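PDB 4BLP: packaging enzyme P4 from Pseudomonas phage phi13, which probably hydrolyses NTPs as a hexameric RecA-type helicase motor to drive RNA into the viral procapsid during genome packaging. Local coordinates for residues 141-146 with 293-298; 73-78 with 110-115; 84-89 with 200-205. One frame throughout, in Å; residues are numbered along the deposited sequence.

Interaction 1 (141-146 with 293-298); sequences VRNHLS and IRSGTG
N143 carries the polar side of this meeting between a loop and the end of a strand. Its CG occupies the crowded position between the backbone N and the carbonyl carbon (chi1 60°), which lays the amide over the type I turn S295-G298. From CB outward, CG faces S295 CB, OD1 rests against that same methylene at 3.4 Å, and ND2 donates to T297 OG1 at 3.1 Å with the hydroxyl oxygen in the amide plane. The backbone of N143 joins in, its O accepting from G296 N at 2.9 Å nearly along the C=O axis. Two residues on, L145 N donates to R294 O at 3.0 Å, so two main-chain bonds flank the single bridge of H144 with S295. The turn is braced from within: S295 OG accepts from T297 N, an ST turn, and donates to G298 O. Nearby, I293 CG2 sits over one face of the H144 imidazole, 3.7 Å from its centroid, a CH-pi contact, while V141 CG2 meets that methyl tip to tip. Strand 136-137 lies against L145, strand 298-302 against V141, and R294 salt-bridges E179 of a second subunit, placing the contact near the edge of the mixed sheet, beside a subunit interface.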
# COMPACT_ATOMS: atom_id res chain seq x y z
N VAL D 141 -10.29 34.88 -25.66
CA VAL D 141 -11.52 35.16 -26.43
C VAL D 141 -12.36 36.06 -25.54
O VAL D 141 -12.18 36.04 -24.33
CB VAL D 141 -12.29 33.91 -26.91
CG1 VAL D 141 -11.44 33.09 -27.88
CG2 VAL D 141 -12.80 33.06 -25.74
N ARG D 142 -13.31 36.82 -26.13
CA ARG D 142 -14.12 37.76 -25.35
C ARG D 142 -15.13 37.11 -24.42
O ARG D 142 -15.55 37.75 -23.46
CB ARG D 142 -14.88 38.70 -26.31
CG ARG D 142 -13.94 39.68 -27.02
CD ARG D 142 -14.70 40.66 -27.87
NE ARG D 142 -13.77 41.52 -28.59
CZ ARG D 142 -14.10 42.29 -29.60
NH1 ARG D 142 -15.36 42.33 -30.04
NH2 ARG D 142 -13.19 43.04 -30.20
N ASN D 143 -15.51 35.84 -24.68
CA ASN D 143 -16.59 35.19 -23.95
C ASN D 143 -16.19 33.81 -23.44
O ASN D 143 -16.96 32.86 -23.57
CB ASN D 143 -17.81 35.10 -24.87
CG ASN D 143 -17.58 34.30 -26.14
OD1 ASN D 143 -16.43 34.07 -26.58
ND2 ASN D 143 -18.66 33.79 -26.70
N HIS D 144 -15.05 33.74 -22.76
CA HIS D 144 -14.58 32.49 -22.13
C HIS D 144 -15.57 32.11 -21.04
O HIS D 144 -15.96 32.99 -20.25
CB HIS D 144 -13.17 32.74 -21.56
CG HIS D 144 -12.37 31.51 -21.23
ND1 HIS D 144 -12.85 30.54 -20.36
CD2 HIS D 144 -11.12 31.16 -21.63
CE1 HIS D 144 -11.89 29.62 -20.27
NE2 HIS D 144 -10.83 29.94 -21.03
N LEU D 145 -16.02 30.84 -20.97
CA LEU D 145 -16.92 30.49 -19.85
C LEU D 145 -16.18 30.59 -18.52
O LEU D 145 -14.95 30.46 -18.47
CB LEU D 145 -17.46 29.05 -19.99
CG LEU D 145 -18.52 28.84 -21.10
CD1 LEU D 145 -18.92 27.36 -21.15
CD2 LEU D 145 -19.77 29.72 -20.87
N SER D 146 -16.95 30.77 -17.42
CA SER D 146 -16.37 30.70 -16.09
C SER D 146 -15.85 29.27 -15.89
O SER D 146 -16.41 28.31 -16.44
CB SER D 146 -17.43 31.03 -15.04
OG SER D 146 -17.88 32.36 -15.18
N ILE D 293 -10.92 26.43 -26.02
CA ILE D 293 -11.72 27.12 -25.01
C ILE D 293 -13.20 26.83 -25.16
O ILE D 293 -13.72 26.92 -26.28
CB ILE D 293 -11.46 28.65 -25.14
CG1 ILE D 293 -10.00 29.01 -24.74
CG2 ILE D 293 -12.50 29.49 -24.35
CD1 ILE D 293 -9.55 30.42 -25.20
N ARG D 294 -13.89 26.59 -24.03
CA ARG D 294 -15.35 26.47 -24.00
C ARG D 294 -15.84 27.91 -23.83
O ARG D 294 -15.60 28.52 -22.76
CB ARG D 294 -15.81 25.57 -22.82
CG ARG D 294 -15.27 24.13 -22.93
CD ARG D 294 -15.71 23.27 -21.74
NE ARG D 294 -14.77 22.15 -21.56
CZ ARG D 294 -14.86 20.98 -22.17
NH1 ARG D 294 -15.88 20.72 -22.97
NH2 ARG D 294 -13.92 20.05 -21.98
N SER D 295 -16.41 28.51 -24.89
CA SER D 295 -16.95 29.86 -24.84
C SER D 295 -18.46 29.85 -24.76
O SER D 295 -19.12 28.79 -24.94
CB SER D 295 -16.50 30.70 -26.06
OG SER D 295 -17.35 30.48 -27.17
N GLY D 296 -19.02 31.05 -24.54
CA GLY D 296 -20.47 31.22 -24.50
C GLY D 296 -21.13 30.89 -25.83
O GLY D 296 -22.33 30.60 -25.86
N THR D 297 -20.37 30.89 -26.94
CA THR D 297 -20.92 30.60 -28.27
C THR D 297 -20.38 29.29 -28.87
O THR D 297 -20.57 29.04 -30.07
CB THR D 297 -20.68 31.79 -29.22
OG1 THR D 297 -19.29 32.11 -29.24
CG2 THR D 297 -21.50 33.02 -28.84
N GLY D 298 -19.76 28.46 -28.05
CA GLY D 298 -19.23 27.17 -28.49
C GLY D 298 -17.73 27.03 -28.30
O GLY D 298 -17.09 27.91 -27.71

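Interaction 2 (73-78 with 110-115); sequences IPLVVD and VFVPQQ
Two main-chain bonds join V76 and F111 in both directions: V76 N gives its hydrogen to F111 O at 2.8 Å, nearly along the C=O axis, and F111 N returns one to V76 O at 3.0 Å, in the carbonyl plane. Both carbonyls also receive CA-H...O contacts, V76 O from V110 CA at 3.2 Å and F111 O from L75 CA. The regular pairing stops at V112 and P113. P74 O, buried here, has no hydrogen-bond partner in the model; V112 CA approaches it at 3.6 Å and the P113 ring carbon CD at 3.4 Å. Strand 73-78 is the central member of a three-stranded antiparallel sheet, flanked by 65-70 and 110-111, with V76 and F111 as a hydrogen-bonded pair and V77 and V110 as a non-hydrogen-bonded one. F111 takes the crowded rotamer, CG between the backbone N and the carbonyl carbon (chi1 59°), which swings its ring alongside V76; V76 CB stands over one face, toward the rim, and V76 CG1 reaches CZ at 3.5 Å. On the same face of the sheet V76 CG2 touches P113 CG. L75 CD2 meets V112 CG2 on the other face, where helix 193-205 packs. D78, at the N-cap of the following helix, accepts from A81 N through OD1, and its OD2 is hydrogen-bonded to S64 OG.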
# COMPACT_ATOMS: atom_id res chain seq x y z
N ILE D 73 -8.44 15.08 -0.34
CA ILE D 73 -8.53 16.29 0.49
C ILE D 73 -9.93 16.89 0.38
O ILE D 73 -10.29 17.37 -0.69
CB ILE D 73 -7.47 17.36 0.03
CG1 ILE D 73 -6.03 16.81 0.06
CG2 ILE D 73 -7.61 18.67 0.87
CD1 ILE D 73 -5.09 17.55 -0.94
N PRO D 74 -10.69 16.92 1.49
CA PRO D 74 -12.00 17.59 1.43
C PRO D 74 -11.80 19.09 1.55
O PRO D 74 -10.92 19.56 2.29
CB PRO D 74 -12.72 17.06 2.68
CG PRO D 74 -11.61 16.80 3.68
CD PRO D 74 -10.36 16.44 2.86
N LEU D 75 -12.63 19.85 0.84
CA LEU D 75 -12.54 21.32 0.89
C LEU D 75 -13.93 21.90 0.93
O LEU D 75 -14.88 21.30 0.42
CB LEU D 75 -11.85 21.84 -0.39
CG LEU D 75 -10.35 21.50 -0.55
CD1 LEU D 75 -9.89 21.85 -1.95
CD2 LEU D 75 -9.50 22.24 0.51
N VAL D 76 -14.02 23.08 1.52
CA VAL D 76 -15.28 23.82 1.51
C VAL D 76 -14.99 25.22 1.04
O VAL D 76 -14.00 25.82 1.47
CB VAL D 76 -15.94 23.84 2.92
CG1 VAL D 76 -17.16 24.77 2.93
CG2 VAL D 76 -16.36 22.43 3.34
N VAL D 77 -15.82 25.74 0.17
CA VAL D 77 -15.78 27.16 -0.16
C VAL D 77 -17.05 27.78 0.50
O VAL D 77 -18.15 27.19 0.40
CB VAL D 77 -15.67 27.49 -1.67
CG1 VAL D 77 -16.79 26.86 -2.47
CG2 VAL D 77 -15.65 29.02 -1.90
N ASP D 78 -16.89 28.89 1.22
CA ASP D 78 -18.07 29.57 1.79
C ASP D 78 -18.36 30.79 0.92
O ASP D 78 -17.56 31.73 0.84
CB ASP D 78 -17.87 29.94 3.27
CG ASP D 78 -19.20 30.44 3.87
OD1 ASP D 78 -19.61 31.56 3.54
OD2 ASP D 78 -19.92 29.63 4.51
N VAL D 110 -11.91 29.43 1.97
CA VAL D 110 -11.67 28.04 1.52
C VAL D 110 -10.98 27.37 2.66
O VAL D 110 -9.98 27.91 3.18
CB VAL D 110 -10.83 27.93 0.22
CG1 VAL D 110 -10.53 26.45 -0.12
CG2 VAL D 110 -11.51 28.64 -0.96
N PHE D 111 -11.49 26.22 3.09
CA PHE D 111 -10.85 25.54 4.21
C PHE D 111 -11.07 24.06 4.13
O PHE D 111 -12.01 23.59 3.45
CB PHE D 111 -11.41 26.08 5.57
CG PHE D 111 -12.91 25.91 5.75
CD1 PHE D 111 -13.80 26.89 5.28
CD2 PHE D 111 -13.44 24.77 6.36
CE1 PHE D 111 -15.19 26.73 5.42
CE2 PHE D 111 -14.82 24.59 6.48
CZ PHE D 111 -15.70 25.58 6.02
N VAL D 112 -10.22 23.31 4.83
CA VAL D 112 -10.45 21.88 5.01
C VAL D 112 -11.44 21.70 6.18
O VAL D 112 -11.11 22.08 7.33
CB VAL D 112 -9.13 21.11 5.29
CG1 VAL D 112 -9.43 19.61 5.54
CG2 VAL D 112 -8.17 21.29 4.11
N PRO D 113 -12.64 21.12 5.94
CA PRO D 113 -13.59 20.90 7.06
C PRO D 113 -13.00 19.81 7.95
O PRO D 113 -12.45 18.81 7.44
CB PRO D 113 -14.89 20.46 6.37
CG PRO D 113 -14.40 19.77 5.07
CD PRO D 113 -13.17 20.61 4.66
N GLN D 114 -13.09 20.02 9.28
CA GLN D 114 -12.36 19.13 10.19
C GLN D 114 -13.19 18.01 10.82
O GLN D 114 -12.66 17.22 11.62
CB GLN D 114 -11.65 19.96 11.26
CG GLN D 114 -10.48 20.83 10.65
CD GLN D 114 -9.45 20.03 9.86
OE1 GLN D 114 -9.16 18.87 10.14
NE2 GLN D 114 -8.85 20.63 8.87
N GLN D 115 -14.44 17.84 10.34
CA GLN D 115 -15.22 16.67 10.74
C GLN D 115 -14.45 15.40 10.35
O GLN D 115 -13.97 15.28 9.20
CB GLN D 115 -16.56 16.70 9.96
CG GLN D 115 -17.33 15.35 9.91
CD GLN D 115 -17.98 14.86 11.19
OE1 GLN D 115 -18.49 13.74 11.19
NE2 GLN D 115 -18.01 15.64 12.29

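Interaction 3 (84-89 with 200-205); sequences TLAAAL and ALLLAT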
# COMPACT_ATOMS: atom_id res chain seq x y z
N THR D 84 -18.44 38.66 0.92
CA THR D 84 -18.18 39.73 1.89
C THR D 84 -16.72 40.25 1.76
O THR D 84 -16.48 41.46 1.70
CB THR D 84 -18.43 39.22 3.34
OG1 THR D 84 -19.81 38.96 3.47
CG2 THR D 84 -18.04 40.29 4.42
N LEU D 85 -15.77 39.33 1.80
CA LEU D 85 -14.36 39.71 1.74
C LEU D 85 -13.98 40.22 0.35
O LEU D 85 -13.18 41.14 0.25
CB LEU D 85 -13.47 38.53 2.18
CG LEU D 85 -13.57 38.16 3.69
CD1 LEU D 85 -12.65 36.96 4.01
CD2 LEU D 85 -13.04 39.30 4.53
N ALA D 86 -14.57 39.66 -0.73
CA ALA D 86 -14.24 40.21 -2.05
C ALA D 86 -14.72 41.67 -2.17
O ALA D 86 -14.06 42.48 -2.80
CB ALA D 86 -14.88 39.38 -3.14
N ALA D 87 -15.90 42.00 -1.58
CA ALA D 87 -16.41 43.38 -1.64
C ALA D 87 -15.45 44.32 -0.88
O ALA D 87 -15.18 45.45 -1.32
CB ALA D 87 -17.81 43.45 -1.04
N ALA D 88 -14.94 43.82 0.27
CA ALA D 88 -13.95 44.57 1.06
C ALA D 88 -12.66 44.77 0.22
O ALA D 88 -12.11 45.86 0.21
CB ALA D 88 -13.65 43.83 2.36
N LEU D 89 -12.22 43.75 -0.55
CA LEU D 89 -11.02 43.87 -1.38
C LEU D 89 -11.24 44.91 -2.50
O LEU D 89 -10.34 45.73 -2.76
CB LEU D 89 -10.68 42.50 -1.97
CG LEU D 89 -9.57 42.43 -3.02
CD1 LEU D 89 -8.21 42.99 -2.46
CD2 LEU D 89 -9.41 40.97 -3.51
N ALA D 200 -7.07 33.29 -4.89
CA ALA D 200 -7.48 33.29 -6.31
C ALA D 200 -8.94 33.66 -6.48
O ALA D 200 -9.27 34.52 -7.32
CB ALA D 200 -7.21 31.91 -6.93
N LEU D 201 -9.83 33.01 -5.71
CA LEU D 201 -11.28 33.30 -5.81
C LEU D 201 -11.58 34.74 -5.40
O LEU D 201 -12.44 35.38 -6.01
CB LEU D 201 -12.09 32.32 -4.95
CG LEU D 201 -12.00 30.85 -5.46
CD1 LEU D 201 -12.76 29.91 -4.51
CD2 LEU D 201 -12.61 30.77 -6.92
N LEU D 202 -10.91 35.24 -4.35
CA LEU D 202 -11.14 36.64 -3.93
C LEU D 202 -10.73 37.63 -5.01
O LEU D 202 -11.51 38.55 -5.35
CB LEU D 202 -10.38 36.93 -2.62
CG LEU D 202 -11.05 36.34 -1.36
CD1 LEU D 202 -10.00 36.23 -0.19
CD2 LEU D 202 -12.21 37.23 -0.94
N LEU D 203 -9.55 37.47 -5.58
CA LEU D 203 -9.06 38.34 -6.64
C LEU D 203 -9.95 38.26 -7.89
O LEU D 203 -10.31 39.29 -8.43
CB LEU D 203 -7.63 37.95 -7.01
CG LEU D 203 -6.58 38.39 -5.98
CD1 LEU D 203 -5.32 37.62 -6.21
CD2 LEU D 203 -6.33 39.95 -6.02
N ALA D 204 -10.33 37.06 -8.32
CA ALA D 204 -11.18 36.92 -9.51
C ALA D 204 -12.57 37.52 -9.27
O ALA D 204 -13.12 38.21 -10.15
CB ALA D 204 -11.29 35.44 -9.89
N THR D 205 -13.13 37.33 -8.05
CA THR D 205 -14.44 37.89 -7.70
C THR D 205 -14.35 39.43 -7.71
O THR D 205 -15.34 40.10 -8.10
CB THR D 205 -14.92 37.32 -6.35
OG1 THR D 205 -15.07 35.90 -6.49
CG2 THR D 205 -16.28 37.90 -5.88
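An oblique helix-helix packing, with leucines gathered around one alanine, joins two parts of this member of the P-loop NTPase clan. The helical segments 84-89 and 200-205 cross at -58°, their axes 8.8 Å apart at closest approach, with no hydrogen bond between them. The backbones come nearest at A86 and L202, CA to CA 5.1 Å, and the CB of A86 points toward the partner helix.

The tight part centres on that alanine. A86 CB presses on T205 CG2 at 3.4 Å, closer than usual van der Waals contact for two carbons. Beside it, L202 extends a branch across the gap: with CG anti to the carbonyl carbon and CD1 roughly anti to CA, CD2 is carried to 3.4 Å from A86 N and 3.6 Å from L85 CB, so this one methyl lies against the backbone of the first helix as well as a side chain. The L89 end is looser. In L89, CG is anti to the backbone N (chi1 172°), and the second torsion then puts CD2 against the backbone of 200-205; it rests 3.7 Å from L202 O and 4.1 Å from L203 CD2. W98 and F99 of helix 95-101 close round L89, and F99 also touches L203, so this end is buried even though its contacts across the pair are longer. T84 and A87 lie on the exposed back of the first helix and take no part.

T205 OG1, anti to the carbonyl carbon (chi1 -62°), turns back along its own helix, where it donates to L201 O at 2.7 Å from above the carbonyl plane, on an oxygen that also accepts from T205 N.

How the interactions relate
Interactions 2 and 3 are neighbours in space and sequence: strand 73-78 leads directly into helix 79-91, and L201 CD1 lies 4.0 Å from both V77 CG2 and V110 CG2. Helix 193-205 thus touches both the small antiparallel sheet and helix 79-91. Interaction 1 stands apart, its centre about 29 Å from that of interaction 2, on the opposite side of the chain's centre, and about 22 Å from that of interaction 3. Its 141-146 segment runs into strand 147-152, which precedes the probable Walker A loop around G153, K159 and S160. Interactions 1 and 2 each reach a different neighbouring subunit; interaction 3 stays within one chain.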